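Local coordinates for Mgp-operon protein 3 (Mycoplasma pneumoniae, PDB 6RJ1) that probably serves as a membrane-bound adhesin of the P40/P90 type that helps this human pathogen attach to host cells, at residues G861-K872 / N884-R895; L24-A34 / P122-R130. All coordinates share one frame; numbering follows the deposited sequence. Where two conformers were deposited one is given.

Interaction 1: residues G861-K872 / N884-R895; sequences GLWFYTFDNGEK and NRKGYAVITVSR
Trp863 to Asp868 pair antiparallel with Tyr888 to Val893, the two strand axes running at 161° to each other, and Trp863/Val893, Tyr865/Ile891 and Phe867/Ala889 are the hydrogen-bonded pairs. Past the strand end Asn869 N still donates to Gly887 O, though the regular pairing has stopped. On one face of the sheet Trp863, Tyr865 and Phe867 stand in a row. Tyr865 and Phe867 each touch a branched neighbour one pair along: CE1 of Tyr865 lies 3.8 Å from CG2 of Val893, and CE2 of Phe867 lies 4.0 Å from CD1 of Ile891. Trp863 packs through CB on its direct partner Val893. The Tyr865 hydroxyl goes on to Gly781 O. At one end Arg895 is extended from CG to NE, and Trp863 CH2 lies over one face of its guanidinium, offset from the centre, 3.7 Å from Arg895 CZ with the planes 35° apart; Arg895 NH1 is bonded to Tyr856 OH. The opposite face carries Phe864 beside Thr892, whose OG1 bonds to Asn920 and Gly961. At the other end polar groups take over. The amide of Asn869 sends ND2 almost straight (176°) to Lys886 O, 2.9 Å away, meeting that oxygen from above its carbonyl plane. Arg885, bent at chi3, turns its NE and NH2 edge onto the single oxygen Lys872 O, at 2.9 and 2.8 Å, while Lys872 NZ reaches back 2.8 Å to Asn884 O. These are neighbouring strands of an antiparallel beta meander (851-857, 862-868, 888-896), linked by an 11-residue connection without helix or strand and packed by their aromatic face on strand 799-805.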
loop_
_atom_site.group_PDB
_atom_site.type_symbol
_atom_site.label_atom_id
_atom_site.label_comp_id
_atom_site.label_asym_id
_atom_site.label_seq_id
_atom_site.Cartn_x
_atom_site.Cartn_y
_atom_site.Cartn_z
ATOM N N GLY A 861 15.394 18.436 14.428
ATOM C CA GLY A 861 14.474 17.319 14.619
ATOM C C GLY A 861 13.206 17.436 13.792
ATOM O O GLY A 861 12.163 16.904 14.181
ATOM N N LEU A 862 13.304 18.132 12.636
ATOM C CA LEU A 862 12.189 18.396 11.734
ATOM C C LEU A 862 12.300 17.674 10.425
ATOM O O LEU A 862 13.381 17.580 9.844
ATOM C CB LEU A 862 12.033 19.903 11.464
ATOM C CG LEU A 862 11.974 20.834 12.669
ATOM C CD1 LEU A 862 12.173 22.266 12.244
ATOM C CD2 LEU A 862 10.681 20.665 13.446
ATOM N N TRP A 863 11.161 17.180 9.955
ATOM C CA TRP A 863 11.011 16.510 8.678
ATOM C C TRP A 863 10.470 17.541 7.681
ATOM O O TRP A 863 9.623 18.371 8.044
ATOM C CB TRP A 863 10.008 15.357 8.795
ATOM C CG TRP A 863 10.474 14.160 9.569
ATOM C CD1 TRP A 863 11.023 13.021 9.056
ATOM C CD2 TRP A 863 10.268 13.911 10.968
ATOM N NE1 TRP A 863 11.208 12.092 10.053
ATOM C CE2 TRP A 863 10.746 12.607 11.236
ATOM C CE3 TRP A 863 9.714 14.662 12.025
ATOM C CZ2 TRP A 863 10.712 12.045 12.521
ATOM C CZ3 TRP A 863 9.693 14.110 13.299
ATOM C CH2 TRP A 863 10.180 12.815 13.536
ATOM N N PHE A 864 10.956 17.483 6.430
ATOM C CA PHE A 864 10.509 18.362 5.355
ATOM C C PHE A 864 10.049 17.529 4.174
ATOM O O PHE A 864 10.827 16.742 3.634
ATOM C CB PHE A 864 11.601 19.371 4.967
ATOM C CG PHE A 864 11.967 20.331 6.073
ATOM C CD1 PHE A 864 11.163 21.428 6.361
ATOM C CD2 PHE A 864 13.121 20.142 6.826
ATOM C CE1 PHE A 864 11.498 22.309 7.392
ATOM C CE2 PHE A 864 13.454 21.023 7.858
ATOM C CZ PHE A 864 12.642 22.103 8.134
ATOM N N TYR A 865 8.763 17.666 3.813
ATOM C CA TYR A 865 8.116 16.940 2.713
ATOM C C TYR A 865 7.949 17.852 1.513
ATOM O O TYR A 865 7.182 18.817 1.576
ATOM C CB TYR A 865 6.760 16.381 3.157
ATOM C CG TYR A 865 6.866 15.173 4.056
ATOM C CD1 TYR A 865 7.166 15.310 5.413
ATOM C CD2 TYR A 865 6.647 13.890 3.560
ATOM C CE1 TYR A 865 7.285 14.194 6.244
ATOM C CE2 TYR A 865 6.745 12.770 4.384
ATOM C CZ TYR A 865 7.066 12.925 5.724
ATOM O OH TYR A 865 7.173 11.820 6.534
ATOM N N THR A 866 8.692 17.563 0.436
ATOM C CA THR A 866 8.649 18.345 -0.791
ATOM C C THR A 866 7.695 17.704 -1.784
ATOM O O THR A 866 7.792 16.513 -2.069
ATOM C CB THR A 866 10.060 18.584 -1.332
ATOM O OG1 THR A 866 10.864 19.148 -0.291
ATOM C CG2 THR A 866 10.075 19.508 -2.537
ATOM N N PHE A 867 6.760 18.503 -2.287
ATOM C CA PHE A 867 5.752 18.087 -3.259
ATOM C C PHE A 867 5.943 18.853 -4.557
ATOM O O PHE A 867 5.967 20.084 -4.551
ATOM C CB PHE A 867 4.352 18.344 -2.693
ATOM C CG PHE A 867 4.016 17.415 -1.553
ATOM C CD1 PHE A 867 3.415 16.184 -1.794
ATOM C CD2 PHE A 867 4.300 17.770 -0.236
ATOM C CE1 PHE A 867 3.111 15.321 -0.745
ATOM C CE2 PHE A 867 3.995 16.901 0.811
ATOM C CZ PHE A 867 3.418 15.677 0.545
ATOM N N ASP A 868 6.064 18.128 -5.665
ATOM C CA ASP A 868 6.296 18.683 -6.993
ATOM C C ASP A 868 5.063 18.462 -7.865
ATOM O O ASP A 868 4.706 17.315 -8.115
ATOM C CB ASP A 868 7.526 17.978 -7.605
ATOM C CG ASP A 868 8.204 18.636 -8.793
ATOM O OD1 ASP A 868 7.505 19.337 -9.570
ATOM O OD2 ASP A 868 9.432 18.427 -8.966
ATOM N N ASN A 869 4.425 19.553 -8.344
ATOM C CA ASN A 869 3.248 19.508 -9.229
ATOM C C ASN A 869 3.518 18.852 -10.599
ATOM O O ASN A 869 2.580 18.365 -11.229
ATOM C CB ASN A 869 2.642 20.899 -9.396
ATOM C CG ASN A 869 1.914 21.415 -8.173
ATOM O OD1 ASN A 869 1.644 20.684 -7.211
ATOM N ND2 ASN A 869 1.570 22.692 -8.184
ATOM N N GLY A 870 4.789 18.813 -11.016
ATOM C CA GLY A 870 5.236 18.188 -12.258
ATOM C C GLY A 870 5.132 16.674 -12.239
ATOM O O GLY A 870 5.200 16.022 -13.288
ATOM N N GLU A 871 4.960 16.105 -11.032
ATOM C CA GLU A 871 4.795 14.678 -10.790
ATOM C C GLU A 871 3.355 14.206 -11.081
ATOM O O GLU A 871 3.093 13.013 -11.002
ATOM C CB GLU A 871 5.246 14.317 -9.361
ATOM C CG GLU A 871 6.452 13.389 -9.302
ATOM C CD GLU A 871 7.789 13.976 -9.718
ATOM O OE1 GLU A 871 8.198 15.015 -9.149
ATOM O OE2 GLU A 871 8.441 13.382 -10.606
ATOM N N LYS A 872 2.437 15.131 -11.435
ATOM C CA LYS A 872 1.039 14.839 -11.794
ATOM C C LYS A 872 0.969 14.219 -13.200
ATOM O O LYS A 872 1.834 14.539 -14.022
ATOM C CB LYS A 872 0.212 16.141 -11.812
ATOM C CG LYS A 872 -0.258 16.619 -10.458
ATOM C CD LYS A 872 -1.179 17.816 -10.594
ATOM C CE LYS A 872 -1.579 18.396 -9.265
ATOM N NZ LYS A 872 -0.898 19.689 -8.998
ATOM N N ASN A 884 -2.611 22.839 -13.430
ATOM C CA ASN A 884 -1.537 23.099 -12.468
ATOM C C ASN A 884 -0.545 21.938 -12.299
ATOM O O ASN A 884 -0.472 21.315 -11.238
ATOM C CB ASN A 884 -2.069 23.584 -11.109
ATOM C CG ASN A 884 -1.624 25.000 -10.789
ATOM O OD1 ASN A 884 -2.414 25.954 -10.845
ATOM N ND2 ASN A 884 -0.341 25.178 -10.469
ATOM N N ARG A 885 0.248 21.689 -13.356
ATOM C CA ARG A 885 1.325 20.695 -13.366
ATOM C C ARG A 885 2.634 21.479 -13.158
ATOM O O ARG A 885 3.739 20.970 -13.375
ATOM C CB ARG A 885 1.349 19.929 -14.698
ATOM C CG ARG A 885 0.237 18.912 -14.865
ATOM C CD ARG A 885 0.534 17.962 -16.004
ATOM N NE ARG A 885 1.516 16.949 -15.616
ATOM C CZ ARG A 885 2.784 16.939 -16.011
ATOM N NH1 ARG A 885 3.240 17.879 -16.827
ATOM N NH2 ARG A 885 3.605 15.984 -15.599
ATOM N N LYS A 886 2.475 22.732 -12.720
ATOM C CA LYS A 886 3.519 23.701 -12.451
ATOM C C LYS A 886 3.444 24.095 -10.990
ATOM O O LYS A 886 2.357 24.352 -10.464
ATOM C CB LYS A 886 3.297 24.943 -13.332
ATOM C CG LYS A 886 4.575 25.635 -13.749
ATOM C CD LYS A 886 4.489 26.096 -15.196
ATOM C CE LYS A 886 5.369 25.279 -16.114
ATOM N NZ LYS A 886 4.988 23.839 -16.149
ATOM N N GLY A 887 4.599 24.151 -10.349
ATOM C CA GLY A 887 4.672 24.539 -8.951
ATOM C C GLY A 887 5.191 23.473 -8.022
ATOM O O GLY A 887 5.589 22.387 -8.450
ATOM N N TYR A 888 5.172 23.800 -6.736
ATOM C CA TYR A 888 5.646 22.958 -5.649
ATOM C C TYR A 888 5.041 23.437 -4.326
ATOM O O TYR A 888 4.573 24.568 -4.234
ATOM C CB TYR A 888 7.196 23.001 -5.572
ATOM C CG TYR A 888 7.777 24.400 -5.480
ATOM C CD1 TYR A 888 8.103 25.117 -6.626
ATOM C CD2 TYR A 888 8.005 25.002 -4.246
ATOM C CE1 TYR A 888 8.625 26.409 -6.548
ATOM C CE2 TYR A 888 8.521 26.294 -4.154
ATOM C CZ TYR A 888 8.840 26.994 -5.308
ATOM O OH TYR A 888 9.344 28.280 -5.208
ATOM N N ALA A 889 5.103 22.591 -3.300
ATOM C CA ALA A 889 4.640 22.891 -1.948
ATOM C C ALA A 889 5.502 22.101 -0.966
ATOM O O ALA A 889 6.001 21.026 -1.311
ATOM C CB ALA A 889 3.172 22.516 -1.800
ATOM N N VAL A 890 5.727 22.647 0.231
ATOM C CA VAL A 890 6.547 21.986 1.249
ATOM C C VAL A 890 5.810 21.925 2.601
ATOM O O VAL A 890 5.306 22.946 3.090
ATOM C CB VAL A 890 7.980 22.592 1.376
ATOM C CG1 VAL A 890 8.891 21.708 2.224
ATOM C CG2 VAL A 890 8.612 22.833 0.009
ATOM N N ILE A 891 5.762 20.722 3.196
ATOM C CA ILE A 891 5.162 20.480 4.509
ATOM C C ILE A 891 6.269 20.214 5.541
ATOM O O ILE A 891 7.222 19.497 5.255
ATOM C CB ILE A 891 4.091 19.354 4.456
ATOM C CG1 ILE A 891 2.769 19.890 3.857
ATOM C CG2 ILE A 891 3.864 18.698 5.837
ATOM C CD1 ILE A 891 1.708 18.839 3.481
ATOM N N THR A 892 6.143 20.803 6.727
ATOM C CA THR A 892 7.068 20.589 7.832
ATOM C C THR A 892 6.379 19.709 8.870
ATOM O O THR A 892 5.232 19.976 9.243
ATOM C CB THR A 892 7.537 21.932 8.418
ATOM O OG1 THR A 892 8.301 22.604 7.428
ATOM C CG2 THR A 892 8.392 21.768 9.674
ATOM N N VAL A 893 7.074 18.663 9.333
ATOM C CA VAL A 893 6.545 17.792 10.374
ATOM C C VAL A 893 7.391 17.960 11.646
ATOM O O VAL A 893 8.612 17.843 11.598
ATOM C CB VAL A 893 6.342 16.325 9.926
ATOM C CG1 VAL A 893 5.827 15.471 11.077
ATOM C CG2 VAL A 893 5.374 16.243 8.745
ATOM N N SER A 894 6.740 18.287 12.765
ATOM C CA SER A 894 7.405 18.507 14.047
ATOM C C SER A 894 6.843 17.582 15.119
ATOM O O SER A 894 5.698 17.158 15.022
ATOM C CB SER A 894 7.241 19.962 14.478
ATOM O OG SER A 894 5.899 20.412 14.368
ATOM N N ARG A 895 7.645 17.284 16.148
ATOM C CA ARG A 895 7.229 16.444 17.270
ATOM C C ARG A 895 6.354 17.240 18.238
ATOM O O ARG A 895 6.588 18.434 18.442
ATOM C CB ARG A 895 8.455 15.919 18.027
ATOM C CG ARG A 895 9.188 14.784 17.354
ATOM C CD ARG A 895 10.374 14.364 18.195
ATOM N NE ARG A 895 11.001 13.137 17.696
ATOM C CZ ARG A 895 11.922 13.093 16.738
ATOM N NH1 ARG A 895 12.326 14.206 16.145
ATOM N NH2 ARG A 895 12.435 11.934 16.356
HETATM O O HOH W 1 10.842 18.086 16.648
#

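Interaction 2: residues L24-A34 / P122-R130; sequences LNGGLDVVRAA and PRATWVFER
Phe128 reaches from strand 125-135 to the end of the short helix 30-33, and its side chain is best followed outward. CB sits 3.6 Å from Ala33 O. With CG anti to the backbone N (chi1 174°), the ring is carried under Ala34: CG has Ala33 O and Ala34 CA as neighbours, CD1 meets CA and CB of Ala34, and CE1 comes 3.7 Å from Ala34 CB. At the far rim CE2 and CZ lie near Ala34 O. Ala34 CA thus stands over the ring face in a CH-pi contact, 3.9 Å from the centroid of the Phe128 ring and 16° off the normal. Arg130 N lies over the opposite face. Further along, Leu28 sets both methyls against Trp126, CD2 3.9 Å from its CB, the two side chains crossing at about a right angle; Leu53 touches both. Toward the outer end Asn25 OD1 holds Gly27 N in an Asx turn, and Asn25 ND2 gives a weak bond to Ala124 O at 3.4 Å. Beside it Leu24 CD2 rests on Ala124 CB. With one weak hydrogen bond across it, the contact depends chiefly on apolar packing, which implies an attachment fixed more by shape than by directional bonds.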
loop_
_atom_site.group_PDB
_atom_site.type_symbol
_atom_site.label_atom_id
_atom_site.label_comp_id
_atom_site.label_asym_id
_atom_site.label_seq_id
_atom_site.Cartn_x
_atom_site.Cartn_y
_atom_site.Cartn_z
ATOM N N LEU A 24 28.432 22.218 -8.646
ATOM C CA LEU A 24 29.884 22.084 -8.648
ATOM C C LEU A 24 30.378 21.491 -9.966
ATOM O O LEU A 24 31.406 21.933 -10.477
ATOM C CB LEU A 24 30.333 21.256 -7.430
ATOM C CG LEU A 24 31.819 21.244 -7.054
ATOM C CD1 LEU A 24 32.410 22.664 -6.940
ATOM C CD2 LEU A 24 32.021 20.484 -5.763
ATOM N N ASN A 25 29.630 20.514 -10.524
ATOM C CA ASN A 25 29.914 19.855 -11.805
ATOM C C ASN A 25 28.611 19.409 -12.474
ATOM O O ASN A 25 27.547 19.516 -11.861
ATOM C CB ASN A 25 30.927 18.695 -11.650
ATOM C CG ASN A 25 30.537 17.615 -10.668
ATOM O OD1 ASN A 25 29.491 16.965 -10.787
ATOM N ND2 ASN A 25 31.394 17.372 -9.691
ATOM N N GLY A 26 28.716 18.890 -13.704
ATOM C CA GLY A 26 27.595 18.414 -14.517
ATOM C C GLY A 26 26.736 17.303 -13.930
ATOM O O GLY A 26 25.711 16.940 -14.518
ATOM N N GLY A 27 27.164 16.757 -12.791
ATOM C CA GLY A 27 26.454 15.694 -12.093
ATOM C C GLY A 27 26.753 14.305 -12.608
ATOM O O GLY A 27 27.364 14.135 -13.669
ATOM N N LEU A 28 26.296 13.297 -11.871
ATOM C CA LEU A 28 26.520 11.903 -12.219
ATOM C C LEU A 28 25.300 11.297 -12.927
ATOM O O LEU A 28 24.232 11.217 -12.320
ATOM C CB LEU A 28 26.885 11.128 -10.929
ATOM C CG LEU A 28 26.840 9.594 -10.951
ATOM C CD1 LEU A 28 28.159 9.006 -11.398
ATOM C CD2 LEU A 28 26.445 9.052 -9.598
ATOM N N ASP A 29 25.467 10.855 -14.201
ATOM C CA ASP A 29 24.406 10.170 -14.941
ATOM C C ASP A 29 24.527 8.713 -14.551
ATOM O O ASP A 29 25.338 7.970 -15.111
ATOM C CB ASP A 29 24.509 10.349 -16.467
ATOM C CG ASP A 29 23.323 9.802 -17.272
ATOM O OD1 ASP A 29 22.676 8.820 -16.814
ATOM O OD2 ASP A 29 23.044 10.350 -18.356
ATOM N N VAL A 30 23.743 8.336 -13.543
ATOM C CA VAL A 30 23.692 7.028 -12.905
ATOM C C VAL A 30 23.584 5.875 -13.932
ATOM O O VAL A 30 24.327 4.896 -13.821
ATOM C CB VAL A 30 22.558 7.047 -11.845
ATOM C CG1 VAL A 30 22.157 5.657 -11.393
ATOM C CG2 VAL A 30 22.952 7.901 -10.646
ATOM N N VAL A 31 22.717 6.024 -14.953
ATOM C CA VAL A 31 22.482 5.019 -15.996
ATOM C C VAL A 31 23.707 4.885 -16.939
ATOM O O VAL A 31 24.160 3.757 -17.174
ATOM C CB VAL A 31 21.136 5.274 -16.732
ATOM C CG1 VAL A 31 20.969 4.377 -17.956
ATOM C CG2 VAL A 31 19.965 5.085 -15.781
ATOM N N ARG A 32 24.231 6.014 -17.452
ATOM C CA ARG A 32 25.406 6.049 -18.327
ATOM C C ARG A 32 26.652 5.509 -17.605
ATOM O O ARG A 32 27.380 4.695 -18.179
ATOM C CB ARG A 32 25.668 7.482 -18.825
ATOM C CG ARG A 32 25.476 7.668 -20.324
ATOM C CD ARG A 32 24.229 8.473 -20.639
ATOM N NE ARG A 32 24.095 8.739 -22.071
ATOM C CZ ARG A 32 23.236 9.605 -22.603
ATOM N NH1 ARG A 32 22.435 10.322 -21.824
ATOM N NH2 ARG A 32 23.187 9.775 -23.917
ATOM N N ALA A 33 26.876 5.950 -16.340
ATOM C CA ALA A 33 28.028 5.562 -15.504
ATOM C C ALA A 33 28.046 4.083 -15.145
ATOM O O ALA A 33 29.128 3.512 -15.012
ATOM C CB ALA A 33 28.076 6.403 -14.238
ATOM N N ALA A 34 26.856 3.468 -14.986
ATOM C CA ALA A 34 26.727 2.048 -14.647
ATOM C C ALA A 34 26.807 1.144 -15.880
ATOM O O ALA A 34 26.763 -0.079 -15.741
ATOM C CB ALA A 34 25.433 1.805 -13.892
ATOM N N PRO A 122 37.673 12.208 -6.016
ATOM C CA PRO A 122 37.951 13.648 -5.811
ATOM C C PRO A 122 37.090 14.615 -6.629
ATOM O O PRO A 122 36.455 14.203 -7.603
ATOM C CB PRO A 122 39.441 13.781 -6.143
ATOM C CG PRO A 122 39.763 12.589 -6.966
ATOM C CD PRO A 122 38.894 11.494 -6.439
ATOM N N ARG A 123 37.054 15.901 -6.205
ATOM C CA ARG A 123 36.282 16.996 -6.813
ATOM C C ARG A 123 34.753 16.733 -6.769
ATOM O O ARG A 123 34.012 17.183 -7.650
ATOM C CB ARG A 123 36.791 17.330 -8.236
ATOM C CG ARG A 123 38.167 17.993 -8.250
ATOM C CD ARG A 123 38.582 18.401 -9.646
ATOM N NE ARG A 123 39.555 19.496 -9.618
ATOM C CZ ARG A 123 39.288 20.753 -9.968
ATOM N NH1 ARG A 123 40.235 21.681 -9.900
ATOM N NH2 ARG A 123 38.077 21.089 -10.397
ATOM N N ALA A 124 34.297 16.040 -5.700
ATOM C CA ALA A 124 32.907 15.632 -5.437
ATOM C C ALA A 124 32.292 14.849 -6.605
ATOM O O ALA A 124 31.216 15.184 -7.112
ATOM C CB ALA A 124 32.041 16.825 -5.033
ATOM N N THR A 125 33.014 13.807 -7.042
ATOM C CA THR A 125 32.601 12.933 -8.141
ATOM C C THR A 125 32.394 11.513 -7.623
ATOM O O THR A 125 32.784 11.206 -6.494
ATOM C CB THR A 125 33.590 12.998 -9.318
ATOM O OG1 THR A 125 34.856 12.513 -8.894
ATOM C CG2 THR A 125 33.730 14.397 -9.910
ATOM N N TRP A 126 31.761 10.659 -8.445
ATOM C CA TRP A 126 31.458 9.272 -8.090
ATOM C C TRP A 126 31.950 8.306 -9.146
ATOM O O TRP A 126 31.774 8.545 -10.340
ATOM C CB TRP A 126 29.954 9.092 -7.860
ATOM C CG TRP A 126 29.429 9.918 -6.729
ATOM C CD1 TRP A 126 28.883 11.164 -6.807
ATOM C CD2 TRP A 126 29.446 9.573 -5.339
ATOM N NE1 TRP A 126 28.544 11.612 -5.554
ATOM C CE2 TRP A 126 28.872 10.652 -4.633
ATOM C CE3 TRP A 126 29.869 8.443 -4.620
ATOM C CZ2 TRP A 126 28.717 10.637 -3.242
ATOM C CZ3 TRP A 126 29.731 8.436 -3.241
ATOM C CH2 TRP A 126 29.149 9.517 -2.567
ATOM N N VAL A 127 32.558 7.204 -8.692
ATOM C CA VAL A 127 33.085 6.124 -9.529
ATOM C C VAL A 127 32.168 4.918 -9.331
ATOM O O VAL A 127 31.783 4.637 -8.196
ATOM C CB VAL A 127 34.571 5.823 -9.160
ATOM C CG1 VAL A 127 35.071 4.528 -9.791
ATOM C CG2 VAL A 127 35.470 6.980 -9.563
ATOM N N PHE A 128 31.789 4.234 -10.429
ATOM C CA PHE A 128 30.929 3.051 -10.365
ATOM C C PHE A 128 31.708 1.861 -9.793
ATOM O O PHE A 128 32.802 1.557 -10.274
ATOM C CB PHE A 128 30.313 2.733 -11.749
ATOM C CG PHE A 128 29.525 1.442 -11.836
ATOM C CD1 PHE A 128 28.246 1.348 -11.290
ATOM C CD2 PHE A 128 30.060 0.320 -12.460
ATOM C CE1 PHE A 128 27.526 0.159 -11.356
ATOM C CE2 PHE A 128 29.335 -0.873 -12.530
ATOM C CZ PHE A 128 28.072 -0.943 -11.982
ATOM N N GLU A 129 31.169 1.219 -8.747
ATOM C CA GLU A 129 31.805 0.057 -8.126
ATOM C C GLU A 129 31.228 -1.228 -8.694
ATOM O O GLU A 129 31.942 -1.975 -9.351
ATOM C CB GLU A 129 31.643 0.071 -6.596
ATOM C CG GLU A 129 32.570 1.020 -5.876
ATOM C CD GLU A 129 33.268 0.421 -4.670
ATOM O OE1 GLU A 129 32.572 -0.043 -3.733
ATOM O OE2 GLU A 129 34.520 0.420 -4.664
ATOM N N ARG A 130 29.933 -1.486 -8.435
ATOM C CA ARG A 130 29.245 -2.701 -8.866
ATOM C C ARG A 130 27.724 -2.551 -8.927
ATOM O O ARG A 130 27.173 -1.574 -8.416
ATOM C CB ARG A 130 29.641 -3.895 -7.959
ATOM C CG ARG A 130 29.372 -3.701 -6.458
ATOM C CD ARG A 130 29.817 -4.887 -5.628
ATOM N NE ARG A 130 29.098 -6.107 -6.005
ATOM C CZ ARG A 130 29.683 -7.247 -6.361
ATOM N NH1 ARG A 130 28.950 -8.293 -6.711
ATOM N NH2 ARG A 130 31.008 -7.351 -6.366
#

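Overall arrangement
The two contacts hold different elements: interaction 1 joins neighbouring strands within an antiparallel sheet of the later chain, whereas interaction 2 lays the loop 24-27, strand 28-29 and helix 30-33 against strand 125-135 of a separate mixed sheet. Their centres are 27 Å apart, with nearest atoms about 15 Å apart, and along the chain interaction 2 closes before interaction 1 opens. Interaction 1 is partly buried and lies nearer the centre of the chain; it combines regular backbone bonds with aromatic packing and a polar end. Interaction 2 lies at the surface, buries about a third as much area (365 against 1088 Å²) and has no strand pairing across it.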